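Local coordinates for uncharacterized protein aq_328 (Aquifex aeolicus, PDB 1R4V) that is of unknown function but adopts an ancestral histone fold and may, like its family, take part in protein heterodimerization, at residues F115-E120 / S129-I134; L51-V56 / E111-I116. All coordinates share one frame; numbering follows the deposited sequence.

Contact 1. Residues F115-E120 / S129-I134; sequences FIPPVE and SEYRNI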
ATOM      1  N   PHE A 115      -8.303  -5.038   5.012  1.00 25.26           N
ATOM      2  CA  PHE A 115      -8.812  -4.133   3.993  1.00 25.76           C
ATOM      3  C   PHE A 115     -10.223  -4.514   3.543  1.00 25.83           C
ATOM      4  O   PHE A 115     -10.496  -5.677   3.283  1.00 26.43           O
ATOM      5  CB  PHE A 115      -7.858  -4.130   2.792  1.00 25.98           C
ATOM      6  CG  PHE A 115      -8.330  -3.284   1.656  1.00 23.39           C
ATOM      7  CD1 PHE A 115      -8.650  -3.847   0.431  1.00 26.89           C
ATOM      8  CD2 PHE A 115      -8.472  -1.918   1.817  1.00 25.31           C
ATOM      9  CE1 PHE A 115      -9.092  -3.052  -0.616  1.00 27.38           C
ATOM     10  CE2 PHE A 115      -8.908  -1.115   0.770  1.00 23.85           C
ATOM     11  CZ  PHE A 115      -9.232  -1.694  -0.448  1.00 23.50           C
ATOM     12  N   ILE A 116     -11.108  -3.526   3.472  1.00 25.55           N
ATOM     13  CA  ILE A 116     -12.479  -3.675   2.980  1.00 27.01           C
ATOM     14  C   ILE A 116     -12.659  -2.583   1.936  1.00 25.74           C
ATOM     15  O   ILE A 116     -12.706  -1.399   2.270  1.00 25.19           O
ATOM     16  CB  ILE A 116     -13.483  -3.499   4.124  1.00 27.63           C
ATOM     17  CG1 ILE A 116     -13.250  -4.588   5.183  1.00 30.56           C
ATOM     18  CG2 ILE A 116     -14.932  -3.538   3.609  1.00 28.28           C
ATOM     19  CD1 ILE A 116     -13.855  -4.279   6.528  1.00 30.75           C
ATOM     20  N   PRO A 117     -12.730  -2.919   0.659  1.00 25.99           N
ATOM     21  CA  PRO A 117     -12.895  -1.858  -0.328  1.00 26.45           C
ATOM     22  C   PRO A 117     -14.261  -1.183  -0.165  1.00 25.60           C
ATOM     23  O   PRO A 117     -15.229  -1.846   0.214  1.00 25.59           O
ATOM     24  CB  PRO A 117     -12.751  -2.589  -1.660  1.00 26.65           C
ATOM     25  CG  PRO A 117     -13.030  -3.989  -1.362  1.00 25.82           C
ATOM     26  CD  PRO A 117     -12.638  -4.246   0.038  1.00 27.47           C
ATOM     27  N   PRO A 118     -14.334   0.113  -0.416  1.00 25.58           N
ATOM     28  CA  PRO A 118     -15.577   0.868  -0.244  1.00 25.53           C
ATOM     29  C   PRO A 118     -16.553   0.721  -1.412  1.00 25.35           C
ATOM     30  O   PRO A 118     -16.928   1.698  -2.050  1.00 28.49           O
ATOM     31  CB  PRO A 118     -15.070   2.302  -0.107  1.00 26.60           C
ATOM     32  CG  PRO A 118     -13.804   2.347  -0.953  1.00 26.39           C
ATOM     33  CD  PRO A 118     -13.217   0.972  -0.859  1.00 27.02           C
ATOM     34  N   VAL A 119     -16.968  -0.503  -1.703  1.00 25.56           N
ATOM     35  CA  VAL A 119     -17.844  -0.799  -2.833  1.00 24.09           C
ATOM     36  C   VAL A 119     -18.860  -1.784  -2.307  1.00 25.54           C
ATOM     37  O   VAL A 119     -18.615  -2.451  -1.295  1.00 25.80           O
ATOM     38  CB  VAL A 119     -17.098  -1.409  -4.040  1.00 23.48           C
ATOM     39  CG1 VAL A 119     -16.178  -0.374  -4.656  1.00 21.56           C
ATOM     40  CG2 VAL A 119     -16.313  -2.664  -3.669  1.00 27.99           C
ATOM     41  N   GLU A 120     -19.994  -1.872  -2.986  1.00 25.26           N
ATOM     42  CA  GLU A 120     -20.992  -2.905  -2.674  1.00 28.74           C
ATOM     43  C   GLU A 120     -20.795  -4.140  -3.551  1.00 28.71           C
ATOM     44  O   GLU A 120     -21.089  -5.264  -3.143  1.00 28.57           O
ATOM     45  CB  GLU A 120     -22.409  -2.331  -2.802  1.00 30.45           C
ATOM     46  CG  GLU A 120     -22.757  -1.396  -1.647  1.00 39.29           C
ATOM     47  CD  GLU A 120     -22.634  -2.079  -0.286  1.00 50.54           C
ATOM     48  OE1 GLU A 120     -23.070  -3.253  -0.175  1.00 59.51           O
ATOM     49  OE2 GLU A 120     -22.101  -1.467   0.679  1.00 56.88           O
ATOM     50  N   SER A 129      -6.392 -11.785  -5.960  1.00 22.87           N
ATOM     51  CA  SER A 129      -5.056 -12.360  -6.114  1.00 24.28           C
ATOM     52  C   SER A 129      -3.963 -11.351  -6.415  1.00 24.28           C
ATOM     53  O   SER A 129      -2.806 -11.653  -6.198  1.00 21.86           O
ATOM     54  CB  SER A 129      -5.048 -13.396  -7.235  1.00 26.38           C
ATOM     55  OG  SER A 129      -5.877 -14.477  -6.841  1.00 32.73           O
ATOM     56  N   GLU A 130      -4.304 -10.170  -6.928  1.00 23.58           N
ATOM     57  CA  GLU A 130      -3.325  -9.104  -7.185  1.00 23.81           C
ATOM     58  C   GLU A 130      -3.117  -8.146  -6.028  1.00 21.19           C
ATOM     59  O   GLU A 130      -2.317  -7.235  -6.164  1.00 19.20           O
ATOM     60  CB  GLU A 130      -3.743  -8.245  -8.393  1.00 25.30           C
ATOM     61  CG  GLU A 130      -3.505  -8.900  -9.742  1.00 32.63           C
ATOM     62  CD  GLU A 130      -2.045  -9.286  -9.965  1.00 42.78           C
ATOM     63  OE1 GLU A 130      -1.149  -8.416  -9.800  1.00 43.45           O
ATOM     64  OE2 GLU A 130      -1.800 -10.475 -10.306  1.00 48.95           O
ATOM     65  N   TYR A 131      -3.843  -8.298  -4.930  1.00 19.76           N
ATOM     66  CA  TYR A 131      -3.769  -7.350  -3.832  1.00 19.67           C
ATOM     67  C   TYR A 131      -2.371  -7.254  -3.255  1.00 20.97           C
ATOM     68  O   TYR A 131      -1.970  -6.196  -2.772  1.00 18.66           O
ATOM     69  CB  TYR A 131      -4.737  -7.741  -2.718  1.00 18.99           C
ATOM     70  CG  TYR A 131      -6.162  -7.310  -2.849  1.00 20.74           C
ATOM     71  CD1 TYR A 131      -6.685  -6.754  -4.032  1.00 19.31           C
ATOM     72  CD2 TYR A 131      -7.013  -7.444  -1.761  1.00 22.61           C
ATOM     73  CE1 TYR A 131      -8.027  -6.369  -4.121  1.00 18.01           C
ATOM     74  CE2 TYR A 131      -8.346  -7.039  -1.831  1.00 22.92           C
ATOM     75  CZ  TYR A 131      -8.843  -6.499  -3.000  1.00 22.71           C
ATOM     76  OH  TYR A 131     -10.159  -6.142  -3.002  1.00 21.65           O
ATOM     77  N   ARG A 132      -1.623  -8.354  -3.246  1.00 20.66           N
ATOM     78  CA  ARG A 132      -0.258  -8.275  -2.721  1.00 23.51           C
ATOM     79  C   ARG A 132       0.646  -7.379  -3.573  1.00 21.97           C
ATOM     80  O   ARG A 132       1.476  -6.642  -3.050  1.00 22.02           O
ATOM     81  CB  ARG A 132       0.326  -9.677  -2.514  1.00 24.96           C
ATOM     82  CG  ARG A 132       0.577 -10.483  -3.786  1.00 27.57           C
ATOM     83  CD  ARG A 132       1.112 -11.896  -3.490  1.00 31.24           C
ATOM     84  NE  ARG A 132       2.168 -11.804  -2.485  1.00 37.14           N
ATOM     85  CZ  ARG A 132       3.399 -11.374  -2.732  1.00 40.29           C
ATOM     86  NH1 ARG A 132       4.261 -11.324  -1.728  1.00 39.01           N
ATOM     87  NH2 ARG A 132       3.788 -11.008  -3.956  1.00 43.33           N
ATOM     88  N   ASN A 133       0.475  -7.417  -4.893  1.00 21.67           N
ATOM     89  CA  ASN A 133       1.241  -6.568  -5.796  1.00 21.90           C
ATOM     90  C   ASN A 133       0.823  -5.113  -5.664  1.00 19.89           C
ATOM     91  O   ASN A 133       1.662  -4.240  -5.671  1.00 17.52           O
ATOM     92  CB  ASN A 133       1.134  -7.056  -7.228  1.00 22.24           C
ATOM     93  CG  ASN A 133       1.753  -8.433  -7.372  1.00 28.99           C
ATOM     94  OD1 ASN A 133       2.785  -8.730  -6.755  1.00 31.17           O
ATOM     95  ND2 ASN A 133       1.098  -9.290  -8.143  1.00 29.01           N
ATOM     96  N   ILE A 134      -0.467  -4.861  -5.527  1.00 19.62           N
ATOM     97  CA  ILE A 134      -0.951  -3.484  -5.354  1.00 19.62           C
ATOM     98  C   ILE A 134      -0.413  -2.888  -4.062  1.00 20.05           C
ATOM     99  O   ILE A 134       0.076  -1.751  -4.053  1.00 19.79           O
ATOM    100  CB  ILE A 134      -2.476  -3.464  -5.386  1.00 19.13           C
ATOM    101  CG1 ILE A 134      -2.951  -3.878  -6.784  1.00 20.23           C
ATOM    102  CG2 ILE A 134      -2.994  -2.081  -5.020  1.00 20.65           C
ATOM    103  CD1 ILE A 134      -4.444  -4.118  -6.900  1.00 22.95           C
TER
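A first torsion of 177° in F115 sets its ring opposite the backbone N and turns it toward helix 131-149, while Y131, with CG beside its own backbone N (chi1 -84°), reaches back across to meet it. The two side chains cross at about a right angle in an offset edge-to-face pair, the edge of F115 presented to the face of Y131. The ring centroids lie 5.8 Å apart, with planes at 74°, and F115 CD1 approaches Y131 CE2 to 3.9 Å. Farther along the tyrosine, P117 CG packs against Y131 OH at 3.9 Å. Tyrosine suits this place because its long flat ring reaches F115 while its OH extends to the proline, whose rigid ring gives the loop a compact apolar surface. P117 N lies over one face of the F115 ring, offset toward the rim. In this mainly helical histone fold the contact ties the loop between helix 106-113 and strand 122-123 to the first turn of helix 131-149. F60 stacks on F115 and meets Y131 edge-to-face, with F64 and V123 also touching Y131. Cut back to an alanine, position 131 would probably strip the F115 edge of its ring partner and P117 CG of the hydroxyl it packs on, opening a gap beside F60.

Contact 2. Residues L51-V56 / E111-I116; sequences LLLNSV and EYIAFI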
ATOM      1  N   LEU A  51       1.193   4.217  11.088  1.00 21.45           N
ATOM      2  CA  LEU A  51       0.798   5.373  10.289  1.00 22.27           C
ATOM      3  C   LEU A  51       0.953   5.084   8.800  1.00 20.19           C
ATOM      4  O   LEU A  51       0.066   5.424   8.005  1.00 19.17           O
ATOM      5  CB  LEU A  51       1.599   6.617  10.715  1.00 23.64           C
ATOM      6  CG  LEU A  51       1.243   7.164  12.108  1.00 25.26           C
ATOM      7  CD1 LEU A  51       2.255   8.213  12.548  1.00 26.69           C
ATOM      8  CD2 LEU A  51      -0.126   7.781  12.117  1.00 27.88           C
ATOM      9  N   LEU A  52       2.060   4.449   8.436  1.00 19.57           N
ATOM     10  CA  LEU A  52       2.354   4.065   7.060  1.00 21.03           C
ATOM     11  C   LEU A  52       1.267   3.126   6.533  1.00 20.35           C
ATOM     12  O   LEU A  52       0.705   3.344   5.456  1.00 19.66           O
ATOM     13  CB  LEU A  52       3.724   3.400   6.980  1.00 20.06           C
ATOM     14  CG  LEU A  52       4.107   2.681   5.678  1.00 22.74           C
ATOM     15  CD1 LEU A  52       4.126   3.679   4.494  1.00 25.10           C
ATOM     16  CD2 LEU A  52       5.438   2.036   5.869  1.00 25.42           C
ATOM     17  N   LEU A  53       0.962   2.086   7.295  1.00 19.58           N
ATOM     18  CA  LEU A  53      -0.074   1.124   6.903  1.00 21.27           C
ATOM     19  C   LEU A  53      -1.478   1.717   6.834  1.00 20.94           C
ATOM     20  O   LEU A  53      -2.275   1.310   5.976  1.00 20.19           O
ATOM     21  CB  LEU A  53      -0.057  -0.088   7.839  1.00 20.43           C
ATOM     22  CG  LEU A  53       1.215  -0.921   7.863  1.00 22.92           C
ATOM     23  CD1 LEU A  53       1.026  -2.065   8.883  1.00 27.72           C
ATOM     24  CD2 LEU A  53       1.561  -1.451   6.503  1.00 27.11           C
ATOM     25  N   ASN A  54      -1.804   2.676   7.707  1.00 20.33           N
ATOM     26  CA  ASN A  54      -3.102   3.328   7.624  1.00 21.83           C
ATOM     27  C   ASN A  54      -3.191   4.150   6.336  1.00 19.48           C
ATOM     28  O   ASN A  54      -4.245   4.196   5.725  1.00 19.75           O
ATOM     29  CB  ASN A  54      -3.418   4.187   8.834  1.00 22.90           C
ATOM     30  CG  ASN A  54      -3.769   3.364  10.065  1.00 29.20           C
ATOM     31  OD1 ASN A  54      -4.144   2.193   9.973  1.00 35.74           O
ATOM     32  ND2 ASN A  54      -3.664   3.995  11.234  1.00 34.68           N
ATOM     33  N   SER A  55      -2.085   4.763   5.926  1.00 19.67           N
ATOM     34  CA  SER A  55      -2.026   5.539   4.696  1.00 19.06           C
ATOM     35  C   SER A  55      -2.116   4.619   3.469  1.00 19.24           C
ATOM     36  O   SER A  55      -2.803   4.932   2.492  1.00 16.55           O
ATOM     37  CB  SER A  55      -0.766   6.408   4.677  1.00 20.24           C
ATOM     38  OG  SER A  55      -0.674   7.116   3.463  1.00 19.39           O
ATOM     39  N   VAL A  56      -1.428   3.476   3.510  1.00 16.35           N
ATOM     40  CA  VAL A  56      -1.508   2.483   2.445  1.00 18.62           C
ATOM     41  C   VAL A  56      -2.955   2.000   2.287  1.00 17.28           C
ATOM     42  O   VAL A  56      -3.504   1.937   1.179  1.00 17.54           O
ATOM     43  CB  VAL A  56      -0.505   1.318   2.684  1.00 15.83           C
ATOM     44  CG1 VAL A  56      -0.763   0.166   1.736  1.00 20.60           C
ATOM     45  CG2 VAL A  56       0.925   1.821   2.533  1.00 18.71           C
ATOM     46  N   GLU A 111      -3.069  -8.975   5.508  1.00 28.71           N
ATOM     47  CA  GLU A 111      -4.009  -9.500   6.500  1.00 30.38           C
ATOM     48  C   GLU A 111      -4.156  -8.559   7.685  1.00 28.26           C
ATOM     49  O   GLU A 111      -5.249  -8.344   8.195  1.00 28.05           O
ATOM     50  CB  GLU A 111      -3.621 -10.894   6.993  1.00 30.85           C
ATOM     51  CG  GLU A 111      -4.822 -11.652   7.537  1.00 36.76           C
ATOM     52  CD  GLU A 111      -4.533 -13.114   7.866  1.00 40.69           C
ATOM     53  OE1 GLU A 111      -5.470 -13.956   7.753  1.00 50.56           O
ATOM     54  OE2 GLU A 111      -3.371 -13.424   8.239  1.00 52.70           O
ATOM     55  N   TYR A 112      -3.040  -7.992   8.120  1.00 28.08           N
ATOM     56  CA  TYR A 112      -3.051  -7.033   9.208  1.00 26.31           C
ATOM     57  C   TYR A 112      -3.937  -5.820   8.957  1.00 26.01           C
ATOM     58  O   TYR A 112      -4.682  -5.435   9.848  1.00 24.15           O
ATOM     59  CB  TYR A 112      -1.640  -6.550   9.487  1.00 28.57           C
ATOM     60  CG  TYR A 112      -1.606  -5.609  10.659  1.00 29.87           C
ATOM     61  CD1 TYR A 112      -1.590  -6.127  11.938  1.00 32.76           C
ATOM     62  CD2 TYR A 112      -1.605  -4.222  10.488  1.00 31.77           C
ATOM     63  CE1 TYR A 112      -1.553  -5.312  13.029  1.00 35.13           C
ATOM     64  CE2 TYR A 112      -1.561  -3.371  11.594  1.00 32.77           C
ATOM     65  CZ  TYR A 112      -1.534  -3.943  12.859  1.00 31.49           C
ATOM     66  OH  TYR A 112      -1.498  -3.227  14.028  1.00 34.58           O
ATOM     67  N   ILE A 113      -3.880  -5.207   7.773  1.00 25.76           N
ATOM     68  CA  ILE A 113      -4.700  -4.014   7.553  1.00 24.50           C
ATOM     69  C   ILE A 113      -6.203  -4.280   7.461  1.00 24.57           C
ATOM     70  O   ILE A 113      -6.998  -3.344   7.598  1.00 26.09           O
ATOM     71  CB  ILE A 113      -4.201  -3.161   6.376  1.00 23.70           C
ATOM     72  CG1 ILE A 113      -4.230  -3.924   5.049  1.00 21.71           C
ATOM     73  CG2 ILE A 113      -2.814  -2.620   6.724  1.00 27.94           C
ATOM     74  CD1 ILE A 113      -4.198  -3.058   3.802  1.00 25.16           C
ATOM     75  N   ALA A 114      -6.599  -5.536   7.253  1.00 25.72           N
ATOM     76  CA  ALA A 114      -7.999  -5.944   7.229  1.00 25.61           C
ATOM     77  C   ALA A 114      -8.770  -5.041   6.255  1.00 25.03           C
ATOM     78  O   ALA A 114      -9.744  -4.376   6.621  1.00 24.50           O
ATOM     79  CB  ALA A 114      -8.605  -5.904   8.618  1.00 25.54           C
ATOM     80  N   PHE A 115      -8.303  -5.038   5.012  1.00 25.26           N
ATOM     81  CA  PHE A 115      -8.812  -4.133   3.993  1.00 25.76           C
ATOM     82  C   PHE A 115     -10.223  -4.514   3.543  1.00 25.83           C
ATOM     83  O   PHE A 115     -10.496  -5.677   3.283  1.00 26.43           O
ATOM     84  CB  PHE A 115      -7.858  -4.130   2.792  1.00 25.98           C
ATOM     85  CG  PHE A 115      -8.330  -3.284   1.656  1.00 23.39           C
ATOM     86  CD1 PHE A 115      -8.650  -3.847   0.431  1.00 26.89           C
ATOM     87  CD2 PHE A 115      -8.472  -1.918   1.817  1.00 25.31           C
ATOM     88  CE1 PHE A 115      -9.092  -3.052  -0.616  1.00 27.38           C
ATOM     89  CE2 PHE A 115      -8.908  -1.115   0.770  1.00 23.85           C
ATOM     90  CZ  PHE A 115      -9.232  -1.694  -0.448  1.00 23.50           C
ATOM     91  N   ILE A 116     -11.108  -3.526   3.472  1.00 25.55           N
ATOM     92  CA  ILE A 116     -12.479  -3.675   2.980  1.00 27.01           C
ATOM     93  C   ILE A 116     -12.659  -2.583   1.936  1.00 25.74           C
ATOM     94  O   ILE A 116     -12.706  -1.399   2.270  1.00 25.19           O
ATOM     95  CB  ILE A 116     -13.483  -3.499   4.124  1.00 27.63           C
ATOM     96  CG1 ILE A 116     -13.250  -4.588   5.183  1.00 30.56           C
ATOM     97  CG2 ILE A 116     -14.932  -3.538   3.609  1.00 28.28           C
ATOM     98  CD1 ILE A 116     -13.855  -4.279   6.528  1.00 30.75           C
TER
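Y112 OH hydrogen-bonds to E50 OE2, one helical turn before L53 on helix 46-62, while the ring carbons of the same tyrosine meet L53 itself. Across the contact the chemistry is apolar, and L53 does most of the work, touching two consecutive residues with different parts of its chain. Its CB lies 3.9 Å from I113 CG2, while its tip goes to the tyrosine, L53 CD1 standing 3.8 Å from Y112 CD2. The leucine is extended beyond its first torsion (chi2 179°), which carries CD1 out to the ring, and the two side chains cross at about a right angle. In I113, CG1 sits between the backbone N and the carbonyl carbon (chi1 61°), and this puts CG2 anti to the carbonyl carbon, facing L53. A beta-branched isoleucine suits the site because one branch can meet the leucine close to the main chain, where the two segments' backbones come closest: L53 CA and I113 CA are 6.9 Å apart. Tyrosine suits this partly exposed position, as its CD2 and CE2 touch L53 CD1 obliquely while its OH has a polar partner. Just beyond, A114 is the first residue to leave helical phi/psi, with positive phi (52°), and I113 O accepts a bond from K57 NZ of helix 46-62. In the histone fold this contact joins helix 46-62 to the C-terminal part of helix 106-113; F29 of helix 29-40 touches L53 and meets Y112 edge-to-face, and M135 of helix 131-149 packs on L53 and V56.

The two contacts follow one another along the chain, sharing F115 and I116, and their centres are about 11 Å apart. Contact 2 is the more buried, lying nearer the centre of the chain and joining helix to helix through aliphatic groups and one aromatic ring. Contact 1 is only partly buried and pins a loop to the start of a helix, relying on ring-against-ring geometry and a proline. Segment 111-116 packs on helix 46-62 through its helical residues Y112 and I113, and the chain leaving it turns to helix 131-149. Helix 46-62 serves both places: it carries L53 into contact 2, and its F60 meets both rings of contact 1.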